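CCHC-type domain-containing protein (Trypanosoma brucei brucei, PDB 7C45) probably trims guide RNAs as a metal-dependent 3'-5' exonuclease of the RNase D type, and carries two zinc knuckles besides its exonuclease domain. Local coordinates at residues D20-L25 against P80-K85; T30-A35 against F71-L76; I38-E43 against S89-R94; I57-A62 against E186-D191; V75-P80 against D176-P181. One frame throughout, in Å; residues are numbered along the deposited sequence.

Contact 1. Residues D20-L25 against P80-K85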
# COMPACT_ATOMS: atom_id res chain seq x y z
N ASP A 20 12.00 -10.44 17.35
CA ASP A 20 13.42 -10.54 17.10
C ASP A 20 14.07 -11.73 17.79
O ASP A 20 15.30 -11.83 17.80
CB ASP A 20 14.12 -9.24 17.51
CG ASP A 20 13.91 -8.88 18.96
OD1 ASP A 20 13.10 -9.52 19.67
OD2 ASP A 20 14.54 -7.90 19.38
N THR A 21 13.28 -12.65 18.33
CA THR A 21 13.77 -13.92 18.83
C THR A 21 12.92 -15.05 18.25
O THR A 21 11.79 -14.85 17.79
CB THR A 21 13.74 -14.01 20.36
OG1 THR A 21 12.38 -14.04 20.81
CG2 THR A 21 14.41 -12.78 20.97
N HIS A 22 13.49 -16.25 18.29
CA HIS A 22 12.76 -17.42 17.83
C HIS A 22 11.47 -17.62 18.62
O HIS A 22 10.42 -17.93 18.04
CB HIS A 22 13.66 -18.66 17.93
CG HIS A 22 13.07 -19.90 17.35
ND1 HIS A 22 12.81 -20.04 16.00
CD2 HIS A 22 12.68 -21.06 17.93
CE1 HIS A 22 12.29 -21.23 15.78
NE2 HIS A 22 12.20 -21.87 16.93
N GLU A 23 11.50 -17.39 19.93
CA GLU A 23 10.28 -17.52 20.72
C GLU A 23 9.22 -16.52 20.25
O GLU A 23 8.05 -16.87 20.05
CB GLU A 23 10.57 -17.33 22.21
CG GLU A 23 11.17 -18.55 22.87
CD GLU A 23 10.29 -19.79 22.74
OE1 GLU A 23 9.06 -19.66 22.91
OE2 GLU A 23 10.83 -20.88 22.45
N LYS A 24 9.62 -15.26 20.06
CA LYS A 24 8.65 -14.27 19.62
C LYS A 24 8.11 -14.60 18.23
O LYS A 24 6.94 -14.34 17.92
CB LYS A 24 9.29 -12.88 19.64
CG LYS A 24 9.48 -12.31 21.06
CD LYS A 24 10.43 -11.13 20.99
CE LYS A 24 11.10 -10.79 22.31
NZ LYS A 24 11.79 -9.48 22.19
N LEU A 25 8.96 -15.17 17.38
CA LEU A 25 8.55 -15.52 16.02
C LEU A 25 7.49 -16.61 16.00
O LEU A 25 6.56 -16.56 15.20
CB LEU A 25 9.78 -15.95 15.23
CG LEU A 25 9.57 -16.51 13.81
CD1 LEU A 25 9.02 -15.43 12.86
CD2 LEU A 25 10.89 -17.06 13.29
N PRO A 80 17.12 -14.28 7.55
CA PRO A 80 16.13 -14.84 6.62
C PRO A 80 15.85 -16.32 6.83
O PRO A 80 14.69 -16.73 6.81
CB PRO A 80 16.78 -14.54 5.26
CG PRO A 80 17.45 -13.22 5.48
CD PRO A 80 18.00 -13.30 6.89
N ASP A 81 16.88 -17.14 7.02
CA ASP A 81 16.65 -18.57 7.15
C ASP A 81 15.69 -18.86 8.29
O ASP A 81 14.75 -19.65 8.12
CB ASP A 81 17.97 -19.32 7.37
CG ASP A 81 17.80 -20.83 7.42
OD1 ASP A 81 17.20 -21.40 6.50
OD2 ASP A 81 18.21 -21.43 8.41
N VAL A 82 15.87 -18.22 9.43
CA VAL A 82 14.99 -18.49 10.56
C VAL A 82 13.59 -17.93 10.28
O VAL A 82 12.58 -18.62 10.47
CB VAL A 82 15.58 -17.91 11.86
CG1 VAL A 82 14.54 -17.97 12.99
CG2 VAL A 82 16.81 -18.70 12.27
N PHE A 83 13.53 -16.69 9.80
CA PHE A 83 12.24 -16.03 9.58
C PHE A 83 11.36 -16.78 8.58
O PHE A 83 10.15 -16.94 8.81
CB PHE A 83 12.49 -14.59 9.11
CG PHE A 83 11.28 -13.92 8.53
CD1 PHE A 83 10.30 -13.40 9.36
CD2 PHE A 83 11.12 -13.79 7.15
CE1 PHE A 83 9.17 -12.78 8.83
CE2 PHE A 83 10.01 -13.16 6.63
CZ PHE A 83 9.03 -12.65 7.47
N VAL A 84 11.93 -17.26 7.48
CA VAL A 84 11.11 -17.84 6.43
C VAL A 84 10.61 -19.25 6.77
O VAL A 84 9.64 -19.70 6.15
CB VAL A 84 11.86 -17.89 5.08
CG1 VAL A 84 12.32 -16.50 4.65
CG2 VAL A 84 13.00 -18.82 5.19
N LYS A 85 11.22 -19.92 7.75
CA LYS A 85 10.92 -21.32 8.06
C LYS A 85 9.42 -21.62 8.04
O LYS A 85 8.95 -22.42 7.23
CB LYS A 85 11.53 -21.69 9.42

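Contact 2. Residues T30-A35 against F71-L76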
# COMPACT_ATOMS: atom_id res chain seq x y z
N THR A 30 1.89 -18.12 14.83
CA THR A 30 0.61 -18.69 15.25
C THR A 30 -0.52 -17.66 15.15
O THR A 30 -1.63 -18.00 14.72
CB THR A 30 0.71 -19.24 16.67
OG1 THR A 30 1.75 -20.21 16.74
CG2 THR A 30 -0.59 -19.91 17.06
N SER A 31 -0.27 -16.41 15.52
CA SER A 31 -1.32 -15.39 15.38
C SER A 31 -1.71 -15.19 13.93
O SER A 31 -2.90 -15.25 13.57
CB SER A 31 -0.85 -14.07 15.97
OG SER A 31 -1.79 -13.05 15.71
N LEU A 32 -0.73 -14.96 13.06
CA LEU A 32 -1.04 -14.70 11.67
C LEU A 32 -1.69 -15.90 11.00
O LEU A 32 -2.45 -15.74 10.04
CB LEU A 32 0.23 -14.30 10.91
CG LEU A 32 0.90 -13.03 11.35
CD1 LEU A 32 2.28 -12.95 10.68
CD2 LEU A 32 0.05 -11.81 11.00
N GLN A 33 -1.41 -17.11 11.50
CA GLN A 33 -2.03 -18.31 10.95
C GLN A 33 -3.54 -18.29 11.05
O GLN A 33 -4.22 -18.97 10.26
CB GLN A 33 -1.49 -19.55 11.65
CG GLN A 33 -0.20 -20.00 11.06
CD GLN A 33 0.38 -21.19 11.77
OE1 GLN A 33 0.05 -21.47 12.91
NE2 GLN A 33 1.28 -21.88 11.09
N GLY A 34 -4.10 -17.59 12.03
CA GLY A 34 -5.54 -17.46 12.14
C GLY A 34 -6.14 -16.27 11.42
O GLY A 34 -7.32 -15.98 11.62
N ALA A 35 -5.38 -15.57 10.60
CA ALA A 35 -5.92 -14.40 9.92
C ALA A 35 -6.63 -14.77 8.63
O ALA A 35 -6.37 -15.81 8.00
CB ALA A 35 -4.81 -13.40 9.59
N PHE A 71 3.13 -6.54 14.00
CA PHE A 71 4.36 -7.30 14.22
C PHE A 71 5.47 -6.66 13.40
O PHE A 71 5.29 -6.43 12.20
CB PHE A 71 4.20 -8.76 13.82
CG PHE A 71 3.25 -9.56 14.71
CD1 PHE A 71 3.52 -9.71 16.05
CD2 PHE A 71 2.14 -10.19 14.16
CE1 PHE A 71 2.67 -10.46 16.85
CE2 PHE A 71 1.27 -10.94 14.94
CZ PHE A 71 1.55 -11.09 16.29
N LEU A 72 6.60 -6.37 14.03
CA LEU A 72 7.77 -5.89 13.30
C LEU A 72 8.78 -7.04 13.31
O LEU A 72 9.46 -7.27 14.31
CB LEU A 72 8.36 -4.64 13.93
CG LEU A 72 7.39 -3.47 14.07
CD1 LEU A 72 8.07 -2.35 14.83
CD2 LEU A 72 6.95 -3.00 12.68
N PHE A 73 8.86 -7.76 12.20
CA PHE A 73 9.75 -8.90 12.13
C PHE A 73 11.16 -8.39 11.87
O PHE A 73 11.42 -7.80 10.82
CB PHE A 73 9.33 -9.86 11.03
CG PHE A 73 8.07 -10.61 11.34
CD1 PHE A 73 8.09 -11.71 12.17
CD2 PHE A 73 6.86 -10.21 10.79
CE1 PHE A 73 6.94 -12.41 12.46
CE2 PHE A 73 5.69 -10.91 11.06
CZ PHE A 73 5.74 -12.02 11.89
N ASP A 74 12.06 -8.61 12.83
CA ASP A 74 13.45 -8.18 12.66
C ASP A 74 14.17 -9.29 11.90
O ASP A 74 14.82 -10.18 12.47
CB ASP A 74 14.09 -7.88 14.01
CG ASP A 74 15.49 -7.32 13.87
OD1 ASP A 74 16.06 -7.39 12.77
OD2 ASP A 74 16.04 -6.82 14.87
N VAL A 75 14.03 -9.25 10.57
CA VAL A 75 14.66 -10.27 9.72
C VAL A 75 16.19 -10.18 9.82
O VAL A 75 16.88 -11.20 9.78
CB VAL A 75 14.14 -10.11 8.27
CG1 VAL A 75 14.85 -11.07 7.30
CG2 VAL A 75 12.64 -10.36 8.22
N LEU A 76 16.74 -8.98 9.95
CA LEU A 76 18.20 -8.84 10.06
C LEU A 76 18.71 -9.61 11.28
O LEU A 76 19.69 -10.35 11.19
CB LEU A 76 18.59 -7.37 10.16
CG LEU A 76 20.07 -7.00 10.22
CD1 LEU A 76 20.74 -7.40 8.92
CD2 LEU A 76 20.25 -5.52 10.56

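Contact 3. Residues I38-E43 against S89-R94. With CA (calcium ion), chain E; CA (calcium ion), chain F; nucleotides of chain B.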
# COMPACT_ATOMS: atom_id res chain seq x y z
N ILE A 38 -3.82 -10.18 5.91
CA ILE A 38 -2.59 -9.72 6.55
C ILE A 38 -2.02 -8.59 5.71
O ILE A 38 -1.64 -8.81 4.56
CB ILE A 38 -1.54 -10.83 6.67
CG1 ILE A 38 -2.10 -12.06 7.40
CG2 ILE A 38 -0.28 -10.29 7.36
CD1 ILE A 38 -1.17 -13.19 7.34
N ALA A 39 -1.98 -7.38 6.28
CA ALA A 39 -1.30 -6.26 5.65
C ALA A 39 0.21 -6.43 5.81
O ALA A 39 0.68 -6.68 6.93
CB ALA A 39 -1.74 -4.95 6.29
N LEU A 40 0.95 -6.27 4.72
CA LEU A 40 2.40 -6.46 4.72
C LEU A 40 3.12 -5.23 4.20
O LEU A 40 2.59 -4.48 3.38
CB LEU A 40 2.81 -7.64 3.89
CG LEU A 40 2.43 -9.01 4.44
CD1 LEU A 40 2.71 -10.07 3.39
CD2 LEU A 40 3.22 -9.32 5.71
N ASP A 41 4.35 -5.07 4.67
CA ASP A 41 5.22 -3.97 4.29
C ASP A 41 6.65 -4.44 4.56
O ASP A 41 6.87 -5.37 5.34
CB ASP A 41 4.85 -2.72 5.08
CG ASP A 41 5.56 -1.47 4.61
OD1 ASP A 41 6.06 -1.42 3.49
OD2 ASP A 41 5.58 -0.52 5.40
N ILE A 42 7.61 -3.80 3.90
CA ILE A 42 9.02 -4.15 4.12
C ILE A 42 9.83 -2.87 4.23
O ILE A 42 9.65 -1.94 3.44
CB ILE A 42 9.58 -5.03 2.98
CG1 ILE A 42 8.82 -6.36 2.88
CG2 ILE A 42 11.05 -5.28 3.18
CD1 ILE A 42 9.26 -7.22 1.70
N GLU A 43 10.73 -2.83 5.22
CA GLU A 43 11.78 -1.82 5.27
C GLU A 43 13.13 -2.45 4.96
O GLU A 43 13.49 -3.47 5.56
CB GLU A 43 11.87 -1.13 6.64
CG GLU A 43 10.57 -0.44 7.12
CD GLU A 43 9.91 0.46 6.07
OE1 GLU A 43 10.64 1.28 5.47
OE2 GLU A 43 8.66 0.36 5.88
N SER A 89 5.02 -20.69 4.47
CA SER A 89 3.77 -21.40 4.23
C SER A 89 2.58 -20.45 4.29
O SER A 89 1.65 -20.55 3.48
CB SER A 89 3.63 -22.51 5.26
OG SER A 89 2.38 -23.14 5.14
N LEU A 90 2.59 -19.54 5.23
CA LEU A 90 1.54 -18.55 5.33
C LEU A 90 1.56 -17.61 4.13
O LEU A 90 0.51 -17.26 3.58
CB LEU A 90 1.74 -17.82 6.65
CG LEU A 90 0.92 -16.73 7.27
CD1 LEU A 90 1.45 -16.62 8.67
CD2 LEU A 90 1.17 -15.47 6.52
N LEU A 91 2.75 -17.16 3.72
CA LEU A 91 2.81 -16.26 2.58
C LEU A 91 2.32 -16.94 1.31
O LEU A 91 1.74 -16.29 0.44
CB LEU A 91 4.22 -15.71 2.41
CG LEU A 91 4.75 -14.86 3.58
CD1 LEU A 91 6.26 -14.67 3.55
CD2 LEU A 91 4.04 -13.52 3.57
N SER A 92 2.50 -18.25 1.20
CA SER A 92 2.12 -19.02 0.03
C SER A 92 0.67 -19.49 0.03
O SER A 92 0.22 -20.03 -0.98
CB SER A 92 3.02 -20.27 -0.11
OG SER A 92 4.38 -19.92 -0.08
N ASP A 93 -0.06 -19.32 1.14
CA ASP A 93 -1.42 -19.82 1.31
C ASP A 93 -2.42 -18.90 0.63
O ASP A 93 -2.73 -17.82 1.13
CB ASP A 93 -1.73 -19.94 2.80
CG ASP A 93 -3.05 -20.62 3.09
OD1 ASP A 93 -3.88 -20.83 2.19
OD2 ASP A 93 -3.27 -20.93 4.28
N ARG A 94 -2.98 -19.34 -0.50
CA ARG A 94 -3.90 -18.49 -1.23
C ARG A 94 -5.16 -18.14 -0.44
O ARG A 94 -5.84 -17.17 -0.77
CB ARG A 94 -4.25 -19.15 -2.57
CG ARG A 94 -5.16 -20.34 -2.46
CA CA E . 6.77 1.27 4.96
CA CA F . 6.23 -0.23 1.42
P U B 10 7.84 2.21 1.66
OP1 U B 10 7.37 1.44 2.82
OP2 U B 10 7.61 3.69 1.59
O5' U B 10 9.41 1.96 1.47
C5' U B 10 9.96 0.68 1.72
C4' U B 10 11.44 0.65 1.45
O4' U B 10 11.69 1.23 0.15
C3' U B 10 12.31 1.46 2.38
O3' U B 10 12.61 0.77 3.58
C2' U B 10 13.55 1.73 1.54
O2' U B 10 14.39 0.58 1.55
C1' U B 10 12.94 1.88 0.15
N1 U B 10 12.73 3.29 -0.23
C2 U B 10 13.84 3.95 -0.70
O2 U B 10 14.93 3.40 -0.77
N3 U B 10 13.62 5.25 -1.05
C4 U B 10 12.41 5.93 -0.99
O4 U B 10 12.37 7.10 -1.35
C5 U B 10 11.30 5.17 -0.51
C6 U B 10 11.49 3.89 -0.15
O HOH W 1 8.03 -1.75 1.13
O HOH W 2 5.76 2.23 7.46
O HOH W 3 7.70 3.49 5.57
O HOH W 4 3.98 0.68 1.12
O HOH W 5 5.16 -1.75 -0.21

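Contact 4. Residues I57-A62 against E186-D191. With CA (calcium ion), chain E.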
# COMPACT_ATOMS: atom_id res chain seq x y z
N ILE A 57 16.89 -6.74 3.24
CA ILE A 57 15.70 -6.64 4.07
C ILE A 57 16.10 -6.45 5.53
O ILE A 57 16.94 -7.18 6.06
CB ILE A 57 14.81 -7.88 3.92
CG1 ILE A 57 14.13 -7.88 2.55
CG2 ILE A 57 13.79 -7.90 5.03
CD1 ILE A 57 13.40 -9.16 2.26
N SER A 58 15.50 -5.45 6.18
CA SER A 58 15.73 -5.19 7.59
C SER A 58 14.53 -5.65 8.42
O SER A 58 14.66 -6.48 9.32
CB SER A 58 16.00 -3.70 7.82
OG SER A 58 16.21 -3.41 9.18
N LEU A 59 13.36 -5.11 8.11
CA LEU A 59 12.10 -5.44 8.76
C LEU A 59 11.09 -5.94 7.74
O LEU A 59 11.07 -5.47 6.60
CB LEU A 59 11.51 -4.21 9.47
CG LEU A 59 12.34 -3.54 10.56
CD1 LEU A 59 11.67 -2.26 11.08
CD2 LEU A 59 12.64 -4.54 11.71
N VAL A 60 10.27 -6.92 8.13
CA VAL A 60 9.00 -7.20 7.47
C VAL A 60 7.90 -6.91 8.48
O VAL A 60 7.99 -7.37 9.62
CB VAL A 60 8.92 -8.65 6.96
CG1 VAL A 60 7.51 -8.94 6.41
CG2 VAL A 60 10.01 -8.90 5.91
N GLN A 61 6.93 -6.09 8.10
CA GLN A 61 5.88 -5.65 9.02
C GLN A 61 4.56 -6.31 8.64
O GLN A 61 4.27 -6.50 7.47
CB GLN A 61 5.76 -4.13 9.01
CG GLN A 61 7.10 -3.45 9.30
CD GLN A 61 7.83 -3.06 8.04
OE1 GLN A 61 8.59 -3.85 7.47
NE2 GLN A 61 7.60 -1.85 7.58
N ALA A 62 3.77 -6.69 9.66
CA ALA A 62 2.53 -7.39 9.40
C ALA A 62 1.45 -6.93 10.37
O ALA A 62 1.71 -6.77 11.56
CB ALA A 62 2.68 -8.91 9.52
N GLU A 186 8.19 2.85 15.19
CA GLU A 186 6.85 3.39 14.95
C GLU A 186 6.70 3.83 13.51
O GLU A 186 5.65 3.62 12.89
CB GLU A 186 6.60 4.56 15.90
CG GLU A 186 5.22 5.23 15.77
CD GLU A 186 4.06 4.25 15.63
OE1 GLU A 186 3.19 4.48 14.74
OE2 GLU A 186 4.01 3.25 16.37
N TYR A 187 7.74 4.45 12.96
CA TYR A 187 7.76 4.76 11.54
C TYR A 187 7.51 3.50 10.73
O TYR A 187 6.61 3.47 9.89
CB TYR A 187 9.08 5.40 11.15
CG TYR A 187 9.10 5.81 9.70
CD1 TYR A 187 9.51 4.92 8.71
CD2 TYR A 187 8.72 7.09 9.31
CE1 TYR A 187 9.54 5.29 7.39
CE2 TYR A 187 8.75 7.47 7.99
CZ TYR A 187 9.16 6.56 7.04
OH TYR A 187 9.20 6.91 5.71
N ALA A 188 8.27 2.43 11.00
CA ALA A 188 8.06 1.18 10.28
C ALA A 188 6.67 0.62 10.50
O ALA A 188 6.15 -0.08 9.64
CB ALA A 188 9.11 0.14 10.69
N ALA A 189 6.05 0.89 11.65
CA ALA A 189 4.75 0.28 11.94
C ALA A 189 3.60 0.95 11.21
O ALA A 189 2.55 0.33 11.06
CB ALA A 189 4.46 0.33 13.44
N GLY A 190 3.78 2.18 10.73
CA GLY A 190 2.64 2.98 10.32
C GLY A 190 1.92 2.44 9.09
O GLY A 190 0.69 2.38 9.06
N ASP A 191 2.67 2.03 8.07
CA ASP A 191 2.02 1.72 6.80
C ASP A 191 1.05 0.55 6.90
O ASP A 191 -0.02 0.59 6.28
CB ASP A 191 3.04 1.44 5.71
CG ASP A 191 3.72 2.69 5.20
OD1 ASP A 191 3.20 3.80 5.44
OD2 ASP A 191 4.77 2.56 4.57
CA CA E . 6.77 1.27 4.96
O HOH W 2 5.76 2.23 7.46
O HOH W 3 7.70 3.49 5.57

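Contact 5. Residues V75-P80 against D176-P181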
# COMPACT_ATOMS: atom_id res chain seq x y z
N VAL A 75 14.03 -9.25 10.57
CA VAL A 75 14.66 -10.27 9.72
C VAL A 75 16.19 -10.18 9.82
O VAL A 75 16.88 -11.20 9.78
CB VAL A 75 14.14 -10.11 8.27
CG1 VAL A 75 14.85 -11.07 7.30
CG2 VAL A 75 12.64 -10.36 8.22
N LEU A 76 16.74 -8.98 9.95
CA LEU A 76 18.20 -8.84 10.06
C LEU A 76 18.71 -9.61 11.28
O LEU A 76 19.69 -10.35 11.19
CB LEU A 76 18.59 -7.37 10.16
CG LEU A 76 20.07 -7.00 10.22
CD1 LEU A 76 20.74 -7.40 8.92
CD2 LEU A 76 20.25 -5.52 10.56
N THR A 77 17.99 -9.51 12.40
CA THR A 77 18.44 -10.19 13.61
C THR A 77 18.10 -11.68 13.57
O THR A 77 18.94 -12.52 13.87
CB THR A 77 17.83 -9.52 14.84
OG1 THR A 77 18.32 -8.17 14.94
CG2 THR A 77 18.21 -10.29 16.09
N LEU A 78 16.86 -12.03 13.19
CA LEU A 78 16.45 -13.44 13.13
C LEU A 78 17.28 -14.24 12.12
O LEU A 78 17.53 -15.43 12.33
CB LEU A 78 14.98 -13.52 12.73
CG LEU A 78 13.97 -12.99 13.74
CD1 LEU A 78 12.59 -12.91 13.08
CD2 LEU A 78 13.93 -13.88 14.98
N THR A 79 17.67 -13.60 11.02
CA THR A 79 18.18 -14.07 9.73
C THR A 79 17.03 -14.52 8.86
O THR A 79 16.05 -15.10 9.37
CB THR A 79 19.20 -15.22 9.80
OG1 THR A 79 18.56 -16.43 10.24
CG2 THR A 79 20.39 -14.85 10.68
N PRO A 80 17.12 -14.28 7.55
CA PRO A 80 16.13 -14.84 6.62
C PRO A 80 15.85 -16.32 6.83
O PRO A 80 14.69 -16.73 6.81
CB PRO A 80 16.78 -14.54 5.26
CG PRO A 80 17.45 -13.22 5.48
CD PRO A 80 18.00 -13.30 6.89
N ASP A 176 19.89 -0.40 9.19
CA ASP A 176 20.85 -1.37 9.68
C ASP A 176 21.12 -1.27 11.18
O ASP A 176 21.63 -2.22 11.77
CB ASP A 176 22.19 -1.22 8.94
CG ASP A 176 22.79 0.19 9.08
OD1 ASP A 176 22.04 1.19 9.08
OD2 ASP A 176 24.02 0.26 9.16
N ILE A 177 20.80 -0.14 11.81
CA ILE A 177 21.21 0.07 13.19
C ILE A 177 20.39 -0.82 14.10
O ILE A 177 19.19 -1.03 13.89
CB ILE A 177 21.07 1.55 13.59
CG1 ILE A 177 19.64 2.04 13.38
CG2 ILE A 177 22.06 2.43 12.84
CD1 ILE A 177 19.40 3.40 14.00
N ARG A 178 21.05 -1.36 15.12
CA ARG A 178 20.37 -2.14 16.16
C ARG A 178 20.92 -1.73 17.52
O ARG A 178 22.12 -1.55 17.69
CB ARG A 178 20.56 -3.64 15.95
CG ARG A 178 19.81 -4.22 14.76
CD ARG A 178 18.30 -3.99 14.88
NE ARG A 178 17.56 -4.63 13.80
CZ ARG A 178 17.43 -4.13 12.58
NH1 ARG A 178 17.97 -2.96 12.28
NH2 ARG A 178 16.73 -4.78 11.67
N PRO A 179 20.04 -1.55 18.49
CA PRO A 179 18.59 -1.61 18.40
C PRO A 179 18.05 -0.46 17.57
O PRO A 179 18.68 0.59 17.51
CB PRO A 179 18.13 -1.47 19.85
CG PRO A 179 19.24 -0.68 20.49
CD PRO A 179 20.49 -1.16 19.83
N LEU A 180 16.90 -0.67 16.92
CA LEU A 180 16.23 0.42 16.23
C LEU A 180 15.59 1.34 17.26
O LEU A 180 14.87 0.87 18.15
CB LEU A 180 15.19 -0.13 15.28
CG LEU A 180 15.72 -0.82 14.01
CD1 LEU A 180 14.65 -1.69 13.36
CD2 LEU A 180 16.26 0.20 13.01
N PRO A 181 15.81 2.65 17.18
CA PRO A 181 15.13 3.56 18.11
C PRO A 181 13.62 3.44 17.99
O PRO A 181 13.08 3.04 16.96
CB PRO A 181 15.62 4.95 17.66
CG PRO A 181 16.89 4.69 16.97
CD PRO A 181 16.70 3.38 16.27

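Contact 1. Residues D20-L25 against P80-K85
Two helices lying on the same face of the exonuclease sheet, 22-33 and 80-92, meet here near their N-terminal ends, and Leu25 and Val82 make most of the junction. The branch CD2 of Leu25 reaches Val82 at two places: it lies 3.6 Å from the backbone O of Val82 and 3.8 Å from its CG1 methyl. The other branch of the leucine, CD1, leans obliquely on the ring of Phe83, 4.2 Å from CD1 of that phenylalanine. One methyl, Val82 CG1, thus serves two neighbours, for it also sits 4.0 Å from ND1 of His22, near the plane of the imidazole and at its edge. With CG of His22 anti to the backbone N (chi1 -174°), the ring is carried over to the valine although CB of the histidine does not point at the partner helix. The first turn of helix 22-33 is fixed by Thr21, the N-cap, whose OG1 accepts from Lys24 N over 3.1 Å. Farther from the interface, Lys24 NZ forms a salt bridge to Asp20 OD1 at 2.8 Å. Phe83 also meets Phe73 edge-to-face. His22, Lys26 and Asp86 bind zinc in a crystal structure of this protein, but no zinc is bound there in this model. This is apolar packing between adjacent helices, partly open to solvent, on one face of the RNase H-like alpha/beta exonuclease fold.

Contact 2. Residues T30-A35 against F71-L76
The C-terminal part of helix 22-33 passes over strand 70-74 with Leu32 and Phe71 nearest in backbone terms, their CA atoms 9.5 Å apart, a helix-on-sheet layer of the alpha/beta exonuclease fold. Such a gap leaves room for side chains from both sides, and three apolar ones fill it with the help of a serine. Phe71 and Phe73, two residues apart on the strand, both have their CB directed toward the helix. Leu32 forks between them: CD2 lies beside the edge of Phe71, 4.1 Å from its CD2, whereas CD1 meets the end of the other ring. Leucine and Phe71 run past each other in opposite directions, and Leu32 and Phe73 meet head-on. The helix continues the packing with Ser31, whose CB is 3.8 Å from Phe71 CZ. With OG anti to the backbone N (chi1 174°), the hydroxyl lies at the ring edge, in its plane; Ser31 OG is 3.8 Å from Phe71 CE2. Met87 and Leu90 of helix 80-92 also press on Leu32, and Val19 of strand 16-19 touches both phenylalanines. The closest approach to Phe73 is an edge contact: CD1 of Leu32 stands 3.8 Å from CZ of Phe73, near the plane of that ring.

Contact 3. Residues I38-E43 against S89-R94
Ile38 and Leu90 meet at a slant, methyl against methyl, and Leu40 and Leu91 do the same one step farther along strand 37-44. In the first pair the outermost carbons touch: Ile38 CD1 is 3.4 Å from Leu90 CD2, tighter than usual van der Waals contact. The isoleucine chain is extended (chi2 171°), which pushes CD1 out toward the helix. Leu40 CD1 rests more comfortably against Leu91 CD2, at 3.7 Å. All four side chains are buried, and Leu32 of helix 22-33 closes over both Ile38 and Leu90.

Beyond Leu40 the same strand carries Asp41 and Glu43, whose carboxylates bind metal. Asp41 divides its carboxylate between two calcium ions: OD2 binds one at 2.2 Å and OD1 the other at 2.4 Å. Glu43, bent at chi2 (-48°), turns its carboxylate back so that OE2 also reaches the first calcium, at 2.3 Å, and OE1 accepts a 2.8 Å hydrogen bond from O3' of U10 of chain B. The phosphate oxygen OP1 of that nucleotide bridges both metals. Asp191 supplies a further ligand to the first calcium. Metal bonds thus grip three of the four carboxylate oxygens of Asp41 and Glu43, and the RNA hydroxyl grips the fourth. Asp41 and Glu43, two residues apart on one strand and binding two metals together with Asp191 from a distant helix, are characteristic of the two-metal active site of DEDD exonucleases such as RNase D.

Contact 4. Residues I57-A62 against E186-D191
A side-chain amide reaching into the main chain of a helix is the striking feature here: Gln61 NE2, on strand 57-64, donates to the carbonyl O of Ala188, on helix 182-202, over 3.1 Å. The bond is fairly straight, with an N-H...O angle of 160°, and the oxygen lies close to the amide plane of the glutamine, while the donor is tilted 22° from the carbonyl plane. A bend at chi2 (95°) swings the amide over to the helix; CG of Gln61, nearer the backbone, is 3.5 Å from Ala188 O. The same NE2 donates to OE2 of Glu43, a ligand of the calcium bound in the active site. Beside it, the CB of Ala188 receives the methyl CD1 of Leu59 at 3.5 Å, the apolar half of the contact. A classic beta bulge sets Ser58 and Leu59 together opposite Glu43 of the next strand. One turn on from the alanine, Asp191 OD2 binds the calcium at 2.4 Å, and a water on that metal is hydrogen-bonded to Tyr187 O and Asp191 N. Sharing the amide protons of Gln61 between helix and carboxylate is consistent with a second-shell role, positioning Glu43 beside the metal.

Contact 5. Residues V75-P80 against D176-P181
Leu76 of the short helix 75-78 packs on Arg178, joining the helix that follows strand 70-74 of the RNase H-like exonuclease fold to the loop before helix 182-202. The close part lies over the guanidinium. Leu76 CD2 sits over one face, 3.6 Å above the plane and offset toward the rim, and Leu180 CD1 covers the opposite face over its centre, so the flat group is sandwiched between two leucines. The CB of Leu76 adds a second touch, 3.5 Å from Arg178 NH2. Polar bonds then fix the rotation of the group: NE pairs with Asp74 in a salt bridge, NH2 donates to Ser58 OG, and NH1 donates to the backbone O of Ile177, which lies in the guanidinium plane at 2.8 Å, and to that of Trp175. The arginine is bent at chi2 (-59°), which brings its head back to its own loop.

On the solvent side the contact thins. Thr77 is exposed, and its OG1 only brushes the arginine, 3.8 Å from Arg178 NE; its hydrogen bond goes instead to Asp74 OD2, which also takes the salt bridge. Asp176 presents mainly its backbone, while its carboxylate is turned from helix 75-78. There Leu76 CD2 lies 3.8 Å from the carbonyl O of Asp176.

In the fold
From the N terminus, helix 22-33 is the first element these contacts use: contact 1 closes the long loop back to helix 80-92, and contact 2, nested inside it, seats the end of the same helix on strand 70-74. Strand 37-44 follows, and contact 3 crosses both by joining it to the later part of helix 80-92. Contact 4 begins on the neighbouring strand 57-64, crosses contacts 1 to 3 and closes a far longer loop, to helix 182-202; contact 5 is nested within it and crosses contacts 1 and 3. Contact 1 joins two helices, and contacts 2 and 3 seat them on one sheet face. Contacts 3 and 4 share a calcium ion, contacts 2 and 5 Val75 and Leu76.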